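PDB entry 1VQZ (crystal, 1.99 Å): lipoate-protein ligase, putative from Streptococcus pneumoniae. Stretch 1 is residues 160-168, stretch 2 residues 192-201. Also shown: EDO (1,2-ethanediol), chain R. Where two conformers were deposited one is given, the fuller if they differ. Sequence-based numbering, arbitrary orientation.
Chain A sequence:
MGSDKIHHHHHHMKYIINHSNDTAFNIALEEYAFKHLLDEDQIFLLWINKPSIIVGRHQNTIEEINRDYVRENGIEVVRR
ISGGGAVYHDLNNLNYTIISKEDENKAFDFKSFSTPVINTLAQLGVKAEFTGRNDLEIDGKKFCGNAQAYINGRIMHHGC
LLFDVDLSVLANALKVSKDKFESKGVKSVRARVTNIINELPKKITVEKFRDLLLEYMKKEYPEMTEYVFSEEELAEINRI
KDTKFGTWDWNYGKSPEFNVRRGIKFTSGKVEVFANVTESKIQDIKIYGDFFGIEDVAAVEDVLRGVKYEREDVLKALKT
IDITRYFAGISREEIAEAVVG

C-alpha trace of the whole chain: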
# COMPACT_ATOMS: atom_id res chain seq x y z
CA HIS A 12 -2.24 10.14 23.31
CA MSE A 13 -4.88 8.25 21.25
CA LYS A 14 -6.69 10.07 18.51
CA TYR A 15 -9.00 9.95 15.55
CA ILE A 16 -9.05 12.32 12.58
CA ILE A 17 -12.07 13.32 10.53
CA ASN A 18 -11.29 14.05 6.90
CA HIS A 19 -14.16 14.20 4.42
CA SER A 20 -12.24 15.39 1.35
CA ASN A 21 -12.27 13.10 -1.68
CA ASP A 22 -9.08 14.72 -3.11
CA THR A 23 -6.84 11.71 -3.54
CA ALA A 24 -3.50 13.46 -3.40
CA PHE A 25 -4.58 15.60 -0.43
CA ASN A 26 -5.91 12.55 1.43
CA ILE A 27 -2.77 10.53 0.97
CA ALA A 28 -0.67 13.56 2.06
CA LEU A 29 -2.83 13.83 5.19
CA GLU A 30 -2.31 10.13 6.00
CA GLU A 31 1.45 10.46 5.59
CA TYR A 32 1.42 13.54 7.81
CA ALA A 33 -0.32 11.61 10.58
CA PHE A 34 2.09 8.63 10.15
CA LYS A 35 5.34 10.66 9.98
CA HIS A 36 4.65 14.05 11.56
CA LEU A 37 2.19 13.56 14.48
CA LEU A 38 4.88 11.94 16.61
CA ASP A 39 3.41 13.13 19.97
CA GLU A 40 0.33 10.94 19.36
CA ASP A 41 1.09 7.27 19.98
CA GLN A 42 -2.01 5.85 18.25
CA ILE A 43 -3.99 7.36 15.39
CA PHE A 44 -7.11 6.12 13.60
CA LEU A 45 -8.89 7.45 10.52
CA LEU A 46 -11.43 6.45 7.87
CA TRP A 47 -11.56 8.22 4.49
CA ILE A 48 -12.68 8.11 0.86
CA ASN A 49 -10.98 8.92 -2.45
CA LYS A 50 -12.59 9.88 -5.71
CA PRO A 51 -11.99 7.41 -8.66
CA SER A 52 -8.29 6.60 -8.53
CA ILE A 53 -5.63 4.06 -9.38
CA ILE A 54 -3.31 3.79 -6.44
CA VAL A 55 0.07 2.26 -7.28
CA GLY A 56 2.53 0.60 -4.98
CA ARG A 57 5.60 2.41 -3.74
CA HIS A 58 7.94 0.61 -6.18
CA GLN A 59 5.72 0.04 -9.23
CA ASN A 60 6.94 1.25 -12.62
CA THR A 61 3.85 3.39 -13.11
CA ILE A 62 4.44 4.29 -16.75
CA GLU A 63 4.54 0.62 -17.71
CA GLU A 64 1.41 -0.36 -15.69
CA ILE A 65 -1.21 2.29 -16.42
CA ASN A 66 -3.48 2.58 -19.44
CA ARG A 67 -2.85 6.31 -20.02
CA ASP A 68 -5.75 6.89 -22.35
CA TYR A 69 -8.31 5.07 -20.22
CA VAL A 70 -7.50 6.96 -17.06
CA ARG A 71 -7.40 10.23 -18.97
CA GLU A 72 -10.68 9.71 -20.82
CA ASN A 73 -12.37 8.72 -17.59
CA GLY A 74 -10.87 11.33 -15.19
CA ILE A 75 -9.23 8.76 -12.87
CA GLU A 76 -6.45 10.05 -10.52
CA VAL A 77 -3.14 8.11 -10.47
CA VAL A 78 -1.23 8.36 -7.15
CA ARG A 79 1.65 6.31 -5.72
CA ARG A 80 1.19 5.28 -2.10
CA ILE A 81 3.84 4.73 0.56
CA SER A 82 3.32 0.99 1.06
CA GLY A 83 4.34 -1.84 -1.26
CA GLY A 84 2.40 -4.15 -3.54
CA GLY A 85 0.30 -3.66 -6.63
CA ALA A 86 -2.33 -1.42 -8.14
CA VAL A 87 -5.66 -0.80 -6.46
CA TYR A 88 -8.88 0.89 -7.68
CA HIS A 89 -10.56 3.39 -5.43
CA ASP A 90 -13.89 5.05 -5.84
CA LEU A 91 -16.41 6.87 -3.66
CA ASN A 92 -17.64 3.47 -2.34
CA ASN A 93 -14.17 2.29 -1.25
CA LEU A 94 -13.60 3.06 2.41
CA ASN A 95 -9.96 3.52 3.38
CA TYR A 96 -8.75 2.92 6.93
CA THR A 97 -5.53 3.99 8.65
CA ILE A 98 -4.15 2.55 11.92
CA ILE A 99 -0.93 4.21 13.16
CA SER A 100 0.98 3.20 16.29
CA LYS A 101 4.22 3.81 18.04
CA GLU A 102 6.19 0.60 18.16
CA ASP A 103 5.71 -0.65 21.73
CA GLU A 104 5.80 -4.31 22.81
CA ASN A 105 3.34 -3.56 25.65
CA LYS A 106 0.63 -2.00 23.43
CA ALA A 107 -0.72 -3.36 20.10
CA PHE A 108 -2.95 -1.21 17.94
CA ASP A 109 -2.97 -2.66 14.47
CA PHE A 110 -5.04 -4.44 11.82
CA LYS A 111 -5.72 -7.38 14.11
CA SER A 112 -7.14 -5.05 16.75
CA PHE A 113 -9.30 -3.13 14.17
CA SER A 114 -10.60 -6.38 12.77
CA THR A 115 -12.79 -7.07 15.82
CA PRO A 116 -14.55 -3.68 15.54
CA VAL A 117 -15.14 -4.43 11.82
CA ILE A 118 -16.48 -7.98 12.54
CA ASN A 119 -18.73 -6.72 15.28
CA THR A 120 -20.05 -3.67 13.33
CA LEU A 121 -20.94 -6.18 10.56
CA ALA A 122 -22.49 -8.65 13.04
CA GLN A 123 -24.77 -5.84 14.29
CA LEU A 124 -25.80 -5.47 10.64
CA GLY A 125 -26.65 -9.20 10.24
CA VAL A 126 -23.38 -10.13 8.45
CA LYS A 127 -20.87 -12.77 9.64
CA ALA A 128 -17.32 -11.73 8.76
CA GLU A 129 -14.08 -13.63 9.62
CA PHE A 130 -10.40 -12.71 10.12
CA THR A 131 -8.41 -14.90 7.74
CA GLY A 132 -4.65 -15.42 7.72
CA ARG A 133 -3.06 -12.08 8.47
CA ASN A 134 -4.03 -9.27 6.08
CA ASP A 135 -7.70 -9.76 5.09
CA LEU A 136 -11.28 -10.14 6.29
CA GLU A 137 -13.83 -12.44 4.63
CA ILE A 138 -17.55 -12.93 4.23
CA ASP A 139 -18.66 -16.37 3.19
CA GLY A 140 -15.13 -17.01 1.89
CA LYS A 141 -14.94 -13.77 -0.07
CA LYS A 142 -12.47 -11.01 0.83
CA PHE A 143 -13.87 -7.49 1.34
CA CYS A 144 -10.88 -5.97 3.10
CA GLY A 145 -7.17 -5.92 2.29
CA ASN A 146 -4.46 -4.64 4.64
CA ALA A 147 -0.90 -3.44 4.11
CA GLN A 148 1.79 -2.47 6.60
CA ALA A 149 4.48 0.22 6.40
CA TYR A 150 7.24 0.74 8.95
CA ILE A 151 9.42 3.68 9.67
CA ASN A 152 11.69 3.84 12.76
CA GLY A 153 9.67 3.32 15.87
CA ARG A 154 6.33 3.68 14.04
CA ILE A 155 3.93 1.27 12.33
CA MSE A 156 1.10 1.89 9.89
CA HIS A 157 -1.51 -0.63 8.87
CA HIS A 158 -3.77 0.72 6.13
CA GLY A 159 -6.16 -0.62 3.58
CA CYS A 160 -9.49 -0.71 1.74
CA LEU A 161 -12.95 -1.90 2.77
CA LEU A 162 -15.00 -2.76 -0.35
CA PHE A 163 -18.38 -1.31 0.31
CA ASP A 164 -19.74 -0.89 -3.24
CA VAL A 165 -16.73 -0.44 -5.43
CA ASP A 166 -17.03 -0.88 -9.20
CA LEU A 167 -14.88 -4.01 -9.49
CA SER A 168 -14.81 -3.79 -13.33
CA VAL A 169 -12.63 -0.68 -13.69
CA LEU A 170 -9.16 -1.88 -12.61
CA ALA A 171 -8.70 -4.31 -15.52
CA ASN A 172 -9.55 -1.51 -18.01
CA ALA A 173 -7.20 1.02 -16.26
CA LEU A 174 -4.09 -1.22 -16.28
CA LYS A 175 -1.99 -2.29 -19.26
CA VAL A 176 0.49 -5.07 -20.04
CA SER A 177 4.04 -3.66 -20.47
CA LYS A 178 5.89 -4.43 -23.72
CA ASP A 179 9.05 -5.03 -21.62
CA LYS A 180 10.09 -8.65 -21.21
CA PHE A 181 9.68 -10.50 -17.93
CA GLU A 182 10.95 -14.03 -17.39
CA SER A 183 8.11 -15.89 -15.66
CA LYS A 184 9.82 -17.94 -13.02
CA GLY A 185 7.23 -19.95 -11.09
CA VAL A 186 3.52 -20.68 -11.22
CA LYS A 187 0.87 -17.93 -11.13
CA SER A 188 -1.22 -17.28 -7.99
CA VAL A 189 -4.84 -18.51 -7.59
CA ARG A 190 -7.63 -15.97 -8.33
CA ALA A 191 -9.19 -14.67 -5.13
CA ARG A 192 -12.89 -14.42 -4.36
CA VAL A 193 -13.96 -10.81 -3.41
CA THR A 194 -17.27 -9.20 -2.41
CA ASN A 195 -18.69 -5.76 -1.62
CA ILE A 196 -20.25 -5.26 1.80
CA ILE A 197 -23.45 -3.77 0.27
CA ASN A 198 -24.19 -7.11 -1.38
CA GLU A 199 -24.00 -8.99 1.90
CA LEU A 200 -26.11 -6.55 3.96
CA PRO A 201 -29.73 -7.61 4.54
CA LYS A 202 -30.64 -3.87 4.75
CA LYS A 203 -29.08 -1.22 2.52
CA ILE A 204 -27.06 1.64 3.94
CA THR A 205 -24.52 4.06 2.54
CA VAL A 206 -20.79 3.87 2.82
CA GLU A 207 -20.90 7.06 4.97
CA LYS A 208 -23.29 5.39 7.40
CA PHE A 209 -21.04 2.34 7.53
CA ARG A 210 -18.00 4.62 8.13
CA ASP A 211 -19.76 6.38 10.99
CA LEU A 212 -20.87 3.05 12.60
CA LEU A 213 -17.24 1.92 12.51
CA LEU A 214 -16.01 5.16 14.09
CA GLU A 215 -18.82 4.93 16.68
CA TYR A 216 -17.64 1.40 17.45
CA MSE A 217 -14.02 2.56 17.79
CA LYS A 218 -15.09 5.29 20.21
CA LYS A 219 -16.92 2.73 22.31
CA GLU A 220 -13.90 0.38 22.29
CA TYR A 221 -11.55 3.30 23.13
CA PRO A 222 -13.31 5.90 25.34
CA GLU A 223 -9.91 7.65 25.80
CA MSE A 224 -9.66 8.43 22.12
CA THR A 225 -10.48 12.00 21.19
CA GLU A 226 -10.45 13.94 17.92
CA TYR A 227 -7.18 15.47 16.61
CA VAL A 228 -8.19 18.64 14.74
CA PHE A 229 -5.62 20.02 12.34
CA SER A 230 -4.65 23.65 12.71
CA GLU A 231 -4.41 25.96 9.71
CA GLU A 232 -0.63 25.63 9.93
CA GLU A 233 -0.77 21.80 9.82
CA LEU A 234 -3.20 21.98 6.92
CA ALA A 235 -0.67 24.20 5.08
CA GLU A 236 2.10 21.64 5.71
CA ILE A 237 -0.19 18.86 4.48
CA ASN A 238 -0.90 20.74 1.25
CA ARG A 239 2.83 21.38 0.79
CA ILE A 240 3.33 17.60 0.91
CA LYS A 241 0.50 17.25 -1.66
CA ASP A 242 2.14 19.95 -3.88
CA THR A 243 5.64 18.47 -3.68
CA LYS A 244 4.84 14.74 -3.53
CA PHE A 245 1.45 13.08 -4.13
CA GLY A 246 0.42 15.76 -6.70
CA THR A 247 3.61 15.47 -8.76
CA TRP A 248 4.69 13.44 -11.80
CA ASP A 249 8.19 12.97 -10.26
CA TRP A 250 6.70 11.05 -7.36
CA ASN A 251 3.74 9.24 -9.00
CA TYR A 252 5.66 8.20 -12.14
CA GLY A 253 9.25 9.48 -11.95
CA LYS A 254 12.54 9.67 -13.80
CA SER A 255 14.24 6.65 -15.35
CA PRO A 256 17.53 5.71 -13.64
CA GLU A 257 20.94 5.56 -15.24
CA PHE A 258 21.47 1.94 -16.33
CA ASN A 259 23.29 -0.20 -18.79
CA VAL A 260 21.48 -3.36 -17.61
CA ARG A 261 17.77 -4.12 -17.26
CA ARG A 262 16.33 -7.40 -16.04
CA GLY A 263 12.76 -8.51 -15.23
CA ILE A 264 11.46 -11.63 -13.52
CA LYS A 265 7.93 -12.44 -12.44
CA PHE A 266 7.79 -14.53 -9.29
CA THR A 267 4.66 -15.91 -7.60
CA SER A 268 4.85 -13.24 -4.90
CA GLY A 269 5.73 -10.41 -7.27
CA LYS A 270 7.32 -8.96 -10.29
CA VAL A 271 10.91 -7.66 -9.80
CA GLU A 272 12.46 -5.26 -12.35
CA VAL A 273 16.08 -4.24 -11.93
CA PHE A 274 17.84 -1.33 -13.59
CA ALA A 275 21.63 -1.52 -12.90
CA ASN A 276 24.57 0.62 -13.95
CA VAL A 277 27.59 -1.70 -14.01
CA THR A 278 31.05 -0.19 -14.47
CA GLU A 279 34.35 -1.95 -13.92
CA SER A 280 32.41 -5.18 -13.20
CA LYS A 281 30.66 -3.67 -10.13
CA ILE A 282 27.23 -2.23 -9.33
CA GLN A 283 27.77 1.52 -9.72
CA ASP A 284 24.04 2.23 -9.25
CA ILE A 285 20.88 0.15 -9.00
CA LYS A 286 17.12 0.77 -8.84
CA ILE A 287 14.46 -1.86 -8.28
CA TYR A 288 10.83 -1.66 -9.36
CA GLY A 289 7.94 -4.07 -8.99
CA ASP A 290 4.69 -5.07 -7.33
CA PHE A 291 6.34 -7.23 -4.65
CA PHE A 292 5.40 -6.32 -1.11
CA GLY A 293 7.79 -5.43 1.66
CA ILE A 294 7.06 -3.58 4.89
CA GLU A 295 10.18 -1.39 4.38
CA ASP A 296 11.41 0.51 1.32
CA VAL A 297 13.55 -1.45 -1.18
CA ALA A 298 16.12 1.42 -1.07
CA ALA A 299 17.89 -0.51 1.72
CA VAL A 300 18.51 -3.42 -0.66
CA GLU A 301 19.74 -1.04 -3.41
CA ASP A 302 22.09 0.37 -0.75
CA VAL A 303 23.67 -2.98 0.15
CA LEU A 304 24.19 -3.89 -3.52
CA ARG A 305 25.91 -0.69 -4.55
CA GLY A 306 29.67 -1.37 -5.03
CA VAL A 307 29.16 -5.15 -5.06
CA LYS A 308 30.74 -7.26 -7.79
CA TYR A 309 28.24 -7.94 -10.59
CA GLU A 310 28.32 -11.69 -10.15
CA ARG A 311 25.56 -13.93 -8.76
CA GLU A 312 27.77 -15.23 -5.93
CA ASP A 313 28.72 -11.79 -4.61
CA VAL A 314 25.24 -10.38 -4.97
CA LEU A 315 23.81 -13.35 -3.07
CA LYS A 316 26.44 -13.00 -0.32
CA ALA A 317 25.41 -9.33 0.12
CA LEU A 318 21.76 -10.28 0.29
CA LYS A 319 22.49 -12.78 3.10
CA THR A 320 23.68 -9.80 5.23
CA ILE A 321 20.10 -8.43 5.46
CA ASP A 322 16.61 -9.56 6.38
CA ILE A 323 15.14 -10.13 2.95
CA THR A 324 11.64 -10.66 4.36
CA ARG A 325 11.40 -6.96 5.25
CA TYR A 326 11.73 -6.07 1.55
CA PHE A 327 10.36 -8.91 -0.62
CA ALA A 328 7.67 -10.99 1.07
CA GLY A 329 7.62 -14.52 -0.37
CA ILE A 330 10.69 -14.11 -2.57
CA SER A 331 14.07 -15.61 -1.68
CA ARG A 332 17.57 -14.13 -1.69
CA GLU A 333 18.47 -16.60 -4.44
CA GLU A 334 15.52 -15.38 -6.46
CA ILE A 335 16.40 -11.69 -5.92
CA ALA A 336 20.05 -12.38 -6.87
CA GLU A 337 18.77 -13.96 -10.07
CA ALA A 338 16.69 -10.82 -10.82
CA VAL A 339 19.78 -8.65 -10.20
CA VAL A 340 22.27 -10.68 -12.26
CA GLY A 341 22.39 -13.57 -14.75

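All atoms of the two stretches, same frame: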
# COMPACT_ATOMS: atom_id res chain seq x y z
N CYS A 160 -8.22 -1.02 2.44
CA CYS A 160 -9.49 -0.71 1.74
C CYS A 160 -10.60 -1.67 2.22
O CYS A 160 -10.41 -2.89 2.25
CB CYS A 160 -9.30 -0.94 0.22
SG CYS A 160 -8.05 0.13 -0.50
N LEU A 161 -11.75 -1.12 2.55
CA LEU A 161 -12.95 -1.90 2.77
C LEU A 161 -13.85 -1.71 1.55
O LEU A 161 -14.19 -0.57 1.19
CB LEU A 161 -13.65 -1.40 4.03
CG LEU A 161 -12.94 -1.73 5.34
CD1 LEU A 161 -13.18 -0.67 6.40
CD2 LEU A 161 -13.40 -3.09 5.86
N LEU A 162 -14.19 -2.81 0.88
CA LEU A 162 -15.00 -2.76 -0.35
C LEU A 162 -16.45 -2.70 0.06
O LEU A 162 -17.01 -3.70 0.47
CB LEU A 162 -14.77 -3.98 -1.27
CG LEU A 162 -13.30 -4.32 -1.61
CD1 LEU A 162 -13.23 -5.59 -2.49
CD2 LEU A 162 -12.62 -3.15 -2.26
N PHE A 163 -17.03 -1.50 -0.04
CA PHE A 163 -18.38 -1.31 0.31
C PHE A 163 -19.30 -1.44 -0.91
O PHE A 163 -20.25 -2.23 -0.87
CB PHE A 163 -18.59 -0.03 1.11
CG PHE A 163 -19.99 0.09 1.64
CD1 PHE A 163 -20.98 0.68 0.87
CD2 PHE A 163 -20.31 -0.44 2.88
CE1 PHE A 163 -22.29 0.72 1.35
CE2 PHE A 163 -21.59 -0.41 3.36
CZ PHE A 163 -22.58 0.15 2.60
N ASP A 164 -19.01 -0.70 -1.97
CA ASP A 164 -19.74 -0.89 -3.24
C ASP A 164 -18.91 -0.40 -4.42
O ASP A 164 -19.35 0.39 -5.26
CB ASP A 164 -21.11 -0.17 -3.21
CG ASP A 164 -22.06 -0.60 -4.37
OD1 ASP A 164 -21.81 -1.61 -5.09
OD2 ASP A 164 -23.14 0.05 -4.50
N VAL A 165 -17.67 -0.85 -4.45
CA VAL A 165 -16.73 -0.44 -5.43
C VAL A 165 -17.14 -1.04 -6.78
O VAL A 165 -17.62 -2.19 -6.86
CB VAL A 165 -15.30 -0.90 -5.03
CG1 VAL A 165 -14.24 -0.39 -6.04
CG2 VAL A 165 -15.00 -0.40 -3.62
N ASP A 166 -16.92 -0.30 -7.86
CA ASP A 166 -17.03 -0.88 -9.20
C ASP A 166 -15.80 -1.75 -9.45
O ASP A 166 -14.70 -1.24 -9.66
CB ASP A 166 -17.20 0.23 -10.23
CG ASP A 166 -17.51 -0.28 -11.63
OD1 ASP A 166 -17.45 -1.52 -11.89
OD2 ASP A 166 -17.77 0.59 -12.47
N LEU A 167 -15.99 -3.06 -9.38
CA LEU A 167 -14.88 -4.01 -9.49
C LEU A 167 -14.44 -4.23 -10.95
O LEU A 167 -13.52 -5.00 -11.18
CB LEU A 167 -15.25 -5.36 -8.86
CG LEU A 167 -15.73 -5.35 -7.40
CD1 LEU A 167 -16.21 -6.78 -6.96
CD2 LEU A 167 -14.68 -4.80 -6.48
N SER A 168 -15.12 -3.59 -11.91
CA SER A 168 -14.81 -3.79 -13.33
C SER A 168 -13.78 -2.81 -13.90
O SER A 168 -13.30 -2.99 -15.02
CB SER A 168 -16.09 -3.71 -14.17
OG SER A 168 -16.51 -2.36 -14.33
N ARG A 192 -11.47 -14.73 -4.37
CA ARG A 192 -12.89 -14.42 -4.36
C ARG A 192 -13.05 -13.12 -3.54
O ARG A 192 -12.69 -13.11 -2.37
CB ARG A 192 -13.65 -15.57 -3.68
CG ARG A 192 -13.16 -17.01 -4.00
CD ARG A 192 -14.02 -18.08 -3.29
N VAL A 193 -13.57 -12.04 -4.15
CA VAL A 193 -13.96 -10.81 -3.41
C VAL A 193 -15.47 -10.49 -3.44
O VAL A 193 -16.21 -10.89 -4.34
CB VAL A 193 -13.21 -9.57 -3.91
CG1 VAL A 193 -11.72 -9.89 -4.10
CG2 VAL A 193 -13.79 -9.04 -5.21
N THR A 194 -15.92 -9.74 -2.43
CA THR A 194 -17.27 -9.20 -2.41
C THR A 194 -17.31 -7.77 -1.83
O THR A 194 -16.40 -7.35 -1.11
CB THR A 194 -18.20 -10.07 -1.57
OG1 THR A 194 -19.53 -9.53 -1.59
CG2 THR A 194 -17.66 -10.16 -0.11
N ASN A 195 -18.38 -7.05 -2.18
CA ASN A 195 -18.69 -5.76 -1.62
C ASN A 195 -19.65 -5.95 -0.45
O ASN A 195 -20.57 -6.79 -0.49
CB ASN A 195 -19.31 -4.86 -2.71
CG ASN A 195 -18.27 -4.14 -3.55
OD1 ASN A 195 -17.49 -3.37 -3.03
ND2 ASN A 195 -18.26 -4.39 -4.85
N ILE A 196 -19.41 -5.20 0.61
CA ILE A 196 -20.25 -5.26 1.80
C ILE A 196 -21.72 -5.08 1.42
O ILE A 196 -22.58 -5.86 1.88
CB ILE A 196 -19.79 -4.23 2.89
CG1 ILE A 196 -18.40 -4.64 3.41
CG2 ILE A 196 -20.84 -4.18 4.06
CD1 ILE A 196 -17.60 -3.56 4.08
N ILE A 197 -22.03 -4.10 0.56
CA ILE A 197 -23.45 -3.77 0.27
C ILE A 197 -24.26 -5.00 -0.22
O ILE A 197 -25.45 -5.14 0.05
CB ILE A 197 -23.56 -2.60 -0.77
CG1 ILE A 197 -24.91 -1.89 -0.66
CG2 ILE A 197 -23.33 -3.10 -2.20
CD1 ILE A 197 -25.02 -0.65 -1.51
N ASN A 198 -23.58 -5.92 -0.88
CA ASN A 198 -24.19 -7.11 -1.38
C ASN A 198 -24.45 -8.15 -0.33
O ASN A 198 -25.17 -9.08 -0.57
CB ASN A 198 -23.30 -7.70 -2.48
CG ASN A 198 -23.23 -6.79 -3.70
OD1 ASN A 198 -24.21 -6.10 -4.03
ND2 ASN A 198 -22.08 -6.80 -4.38
N GLU A 199 -23.85 -8.00 0.84
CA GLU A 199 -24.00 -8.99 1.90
C GLU A 199 -24.99 -8.50 2.98
O GLU A 199 -25.50 -9.29 3.77
CB GLU A 199 -22.62 -9.27 2.50
CG GLU A 199 -21.57 -9.69 1.51
CD GLU A 199 -21.87 -11.00 0.81
OE1 GLU A 199 -22.80 -11.70 1.24
OE2 GLU A 199 -21.14 -11.32 -0.17
N LEU A 200 -25.20 -7.18 3.01
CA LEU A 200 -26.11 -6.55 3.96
C LEU A 200 -27.57 -6.91 3.67
O LEU A 200 -28.06 -6.63 2.58
CB LEU A 200 -25.98 -5.04 3.91
CG LEU A 200 -24.70 -4.43 4.43
CD1 LEU A 200 -24.65 -2.96 4.03
CD2 LEU A 200 -24.61 -4.56 5.93
N PRO A 201 -28.28 -7.46 4.66
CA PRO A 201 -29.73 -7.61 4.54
C PRO A 201 -30.51 -6.28 4.34
O PRO A 201 -31.51 -6.26 3.62
CB PRO A 201 -30.13 -8.29 5.86
CG PRO A 201 -28.88 -8.73 6.52
CD PRO A 201 -27.76 -7.98 5.95
C1 EDO R . -24.28 -12.72 -2.47
O1 EDO R . -23.12 -11.88 -2.62
C2 EDO R . -24.51 -13.10 -1.00
O2 EDO R . -23.45 -13.95 -0.49

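Four hydrogen bonds join the two stretches. The two between backbones sit where the CA atoms of Phe 163 and Ile 196 are 4.6 Å apart, the closest CA approach of the two stretches. Both are nearly straight: Ile 196 N donates to Leu 162 O (2.8 Å, 169° at the hydrogen), and Ile 197 N donates to Phe 163 O (3.0 Å, 164°). Successive amides thus meet successive carbonyls just where the strand of stretch 1 gives way to loop. Asn 195 CA also lies 3.4 Å from Leu 162 O, a CA-H...O contact beside the stronger bond. The other two bonds come from the carboxamide of Asn 195, which grips the backbone of Val 165 at both ends: Val 165 N donates to Asn 195 OD1 (2.9 Å, 148°), and Asn 195 ND2 donates to Val 165 O (3.0 Å, 136°). One amide side chain thereby satisfies both polar groups of a loop residue. Asp 164 N is 3.3 Å from Asn 195 OD1, but the angle is too poor for a bond.

Not every polar group is matched: Thr 194 O is buried against Leu 162 CB at 3.7 Å and finds no partner in the model.

Packing surrounds this polar centre. The Phe 163 CA-to-CB bond points away from stretch 2, yet its t rotamer (chi1 -173°) brings the ring back to meet three aliphatic side chains obliquely: CD2 lies 3.8 Å from Ile 196 CB, CE1 4.1 Å from Ile 197 CB, and CZ 4.0 Å from Leu 200 CD1. Near the other end of the contact, Val 193 receives two leucines, with Leu 167 CD1 at 3.7 Å from Val 193 CG2 and Leu 162 CD1 at 4.2 Å from Val 193 CB. Leu 161 CB reaches Ile 196 CD1 more loosely, at 4.5 Å. Together the stretches bury 584 Å², both sides summed.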